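Local coordinates for protein tRNA dimethylallyltransferase (Staphylococcus epidermidis ATCC 12228, PDB 3D3Q) that probably transfers a dimethylallyl group from dimethylallyl diphosphate onto adenine 37 of tRNAs that read codons beginning with uridine, at residues L226-Q231 and L252-I256. Numbering follows the deposited sequence.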
ATOM      1  N   LEU A 226      -6.224 -17.007  15.320  1.00 49.00           N
ATOM      2  CA  LEU A 226      -6.675 -16.839  13.932  1.00 48.60           C
ATOM      3  C   LEU A 226      -7.560 -18.008  13.523  1.00 48.18           C
ATOM      4  O   LEU A 226      -8.649 -17.819  12.985  1.00 47.55           O
ATOM      5  CB  LEU A 226      -5.479 -16.769  12.969  1.00 46.67           C
ATOM      6  CG  LEU A 226      -5.808 -16.944  11.479  1.00 46.21           C
ATOM      7  CD1 LEU A 226      -6.750 -15.846  11.023  1.00 44.40           C
ATOM      8  CD2 LEU A 226      -4.530 -16.930  10.651  1.00 45.96           C
ATOM      9  N   PHE A 227      -7.078 -19.218  13.776  1.00 48.68           N
ATOM     10  CA  PHE A 227      -7.831 -20.403  13.423  1.00 49.66           C
ATOM     11  C   PHE A 227      -9.179 -20.403  14.147  1.00 50.70           C
ATOM     12  O   PHE A 227     -10.195 -20.763  13.558  1.00 51.23           O
ATOM     13  CB  PHE A 227      -7.028 -21.660  13.768  1.00 49.58           C
ATOM     14  CG  PHE A 227      -7.629 -22.933  13.242  1.00 49.04           C
ATOM     15  CD1 PHE A 227      -8.685 -23.549  13.909  1.00 49.30           C
ATOM     16  CD2 PHE A 227      -7.162 -23.499  12.060  1.00 49.29           C
ATOM     17  CE1 PHE A 227      -9.268 -24.720  13.412  1.00 49.51           C
ATOM     18  CE2 PHE A 227      -7.734 -24.668  11.554  1.00 49.75           C
ATOM     19  CZ  PHE A 227      -8.796 -25.279  12.231  1.00 49.71           C
ATOM     20  N   ASN A 228      -9.199 -19.986  15.411  1.00 50.89           N
ATOM     21  CA  ASN A 228     -10.451 -19.960  16.156  1.00 51.21           C
ATOM     22  C   ASN A 228     -11.430 -18.996  15.486  1.00 51.40           C
ATOM     23  O   ASN A 228     -12.641 -19.227  15.464  1.00 50.59           O
ATOM     24  CB  ASN A 228     -10.217 -19.523  17.601  1.00 52.09           C
ATOM     25  CG  ASN A 228     -11.449 -19.706  18.463  1.00 53.59           C
ATOM     26  OD1 ASN A 228     -11.547 -19.155  19.558  1.00 54.96           O
ATOM     27  ND2 ASN A 228     -12.400 -20.491  17.973  1.00 55.01           N
ATOM     28  N   GLU A 229     -10.893 -17.918  14.931  1.00 51.04           N
ATOM     29  CA  GLU A 229     -11.718 -16.933  14.271  1.00 51.72           C
ATOM     30  C   GLU A 229     -12.357 -17.512  13.011  1.00 52.23           C
ATOM     31  O   GLU A 229     -13.578 -17.449  12.855  1.00 53.72           O
ATOM     32  CB  GLU A 229     -10.888 -15.707  13.920  1.00 52.05           C
ATOM     33  CG  GLU A 229     -11.686 -14.443  13.682  1.00 52.84           C
ATOM     34  CD  GLU A 229     -10.787 -13.286  13.326  1.00 53.57           C
ATOM     35  OE1 GLU A 229     -10.320 -13.246  12.166  1.00 54.71           O
ATOM     36  OE2 GLU A 229     -10.526 -12.430  14.202  1.00 52.14           O
ATOM     37  N   VAL A 230     -11.551 -18.085  12.117  1.00 51.22           N
ATOM     38  CA  VAL A 230     -12.102 -18.649  10.889  1.00 50.77           C
ATOM     39  C   VAL A 230     -13.104 -19.743  11.212  1.00 50.92           C
ATOM     40  O   VAL A 230     -13.934 -20.099  10.380  1.00 50.86           O
ATOM     41  CB  VAL A 230     -11.018 -19.243   9.969  1.00 49.81           C
ATOM     42  CG1 VAL A 230      -9.882 -18.265   9.790  1.00 50.73           C
ATOM     43  CG2 VAL A 230     -10.532 -20.543  10.517  1.00 51.11           C
ATOM     44  N   GLN A 231     -13.032 -20.269  12.429  1.00 51.90           N
ATOM     45  CA  GLN A 231     -13.955 -21.315  12.852  1.00 52.73           C
ATOM     46  C   GLN A 231     -15.316 -20.714  13.127  1.00 52.44           C
ATOM     47  O   GLN A 231     -16.326 -21.263  12.719  1.00 52.48           O
ATOM     48  CB  GLN A 231     -13.443 -22.010  14.113  1.00 53.42           C
ATOM     49  CG  GLN A 231     -12.318 -23.012  13.884  1.00 53.33           C
ATOM     50  CD  GLN A 231     -12.002 -23.808  15.146  1.00 53.59           C
ATOM     51  OE1 GLN A 231     -11.605 -23.240  16.165  1.00 52.65           O
ATOM     52  NE2 GLN A 231     -12.181 -25.127  15.081  1.00 53.06           N
ATOM     53  N   LEU A 252      -7.124 -21.705   5.533  1.00 43.53           N
ATOM     54  CA  LEU A 252      -7.526 -22.399   6.742  1.00 42.57           C
ATOM     55  C   LEU A 252      -8.877 -23.090   6.654  1.00 42.00           C
ATOM     56  O   LEU A 252      -9.138 -24.016   7.406  1.00 42.30           O
ATOM     57  CB  LEU A 252      -7.513 -21.432   7.930  1.00 41.74           C
ATOM     58  CG  LEU A 252      -6.161 -20.773   8.255  1.00 41.92           C
ATOM     59  CD1 LEU A 252      -6.307 -19.816   9.434  1.00 42.76           C
ATOM     60  CD2 LEU A 252      -5.133 -21.827   8.577  1.00 40.89           C
ATOM     61  N   VAL A 253      -9.749 -22.662   5.753  1.00 42.00           N
ATOM     62  CA  VAL A 253     -11.058 -23.316   5.667  1.00 42.95           C
ATOM     63  C   VAL A 253     -10.923 -24.815   5.403  1.00 44.10           C
ATOM     64  O   VAL A 253     -11.585 -25.624   6.045  1.00 44.41           O
ATOM     65  CB  VAL A 253     -11.967 -22.693   4.567  1.00 41.99           C
ATOM     66  CG1 VAL A 253     -13.304 -23.414   4.522  1.00 39.96           C
ATOM     67  CG2 VAL A 253     -12.202 -21.227   4.858  1.00 42.77           C
ATOM     68  N   PRO A 254     -10.053 -25.204   4.455  1.00 45.20           N
ATOM     69  CA  PRO A 254      -9.847 -26.620   4.122  1.00 45.81           C
ATOM     70  C   PRO A 254      -9.376 -27.474   5.298  1.00 45.87           C
ATOM     71  O   PRO A 254      -9.801 -28.619   5.457  1.00 46.34           O
ATOM     72  CB  PRO A 254      -8.803 -26.566   3.002  1.00 45.36           C
ATOM     73  CG  PRO A 254      -9.098 -25.271   2.338  1.00 45.40           C
ATOM     74  CD  PRO A 254      -9.301 -24.350   3.520  1.00 46.25           C
ATOM     75  N   VAL A 255      -8.505 -26.909   6.125  1.00 45.65           N
ATOM     76  CA  VAL A 255      -7.979 -27.632   7.267  1.00 46.52           C
ATOM     77  C   VAL A 255      -9.066 -27.870   8.326  1.00 45.46           C
ATOM     78  O   VAL A 255      -8.965 -28.785   9.145  1.00 44.66           O
ATOM     79  CB  VAL A 255      -6.727 -26.892   7.861  1.00 46.99           C
ATOM     80  CG1 VAL A 255      -7.133 -25.578   8.467  1.00 48.49           C
ATOM     81  CG2 VAL A 255      -6.039 -27.767   8.886  1.00 49.86           C
ATOM     82  N   ILE A 256     -10.119 -27.066   8.277  1.00 45.49           N
ATOM     83  CA  ILE A 256     -11.225 -27.203   9.209  1.00 46.29           C
ATOM     84  C   ILE A 256     -12.092 -28.392   8.804  1.00 47.82           C
ATOM     85  O   ILE A 256     -12.832 -28.958   9.614  1.00 48.39           O
ATOM     86  CB  ILE A 256     -12.102 -25.955   9.212  1.00 46.02           C
ATOM     87  CG1 ILE A 256     -11.262 -24.739   9.561  1.00 47.63           C
ATOM     88  CG2 ILE A 256     -13.214 -26.100  10.223  1.00 46.15           C
ATOM     89  CD1 ILE A 256     -12.061 -23.442   9.547  1.00 47.88           C
TER
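Phe227 reaches across from helix 226-235 and sets the far end of its ring, CE2 and CZ, against CG1 of Val255 and CG1 of Ile256 on the short helix 252-257. With CG anti to the backbone N (chi1 -171°), the ring is carried across to the other helix. CG1 of Val255 lies at the ring edge, close to the ring plane. Ile256 approaches obliquely, its CG1 3.7 Å from Phe227 CZ, the two side chains sliding past each other in opposite directions. Leu252 also lies obliquely to the ring, further back and more loosely, with its CD2 4.4 Å from Phe227 CD2.

Beside the phenyl group, Leu252 points at the first helix and works with its other methyl. Its CD1 sits against Leu226, 3.6 Å from that residue's CG, and also meets Val230 CG1 at 3.9 Å, where the two side chains cross at about a right angle. The other branch of Val230, CG2, chiefly meets Ile256 CD1 and also comes near Leu252 CB. An extended Ile256 (chi2 178°) ends with that methyl against Val230 CG2, and Gln231 CG lies more loosely beside it, 4.4 Å from Ile256 CD1.

The side chains thus meet by apolar contact, and the axes of the two short segments cross at -76°, 10.1 Å apart at closest approach. Met262 of helix 262-286 touches both Phe227 and Leu252, and Leu269 of that helix touches Leu226. On the same first helix, the Glu229 carboxylate accepts hydrogen bonds from the backbone N atoms of Asp48 and Ile49 and from the Tyr249 hydroxyl. This is a steeply crossed helix-helix packing in the IPP transferase family region, joining helix 226-235 to a short helix that begins just after residues 245-250, which probably contact the substrate tRNA.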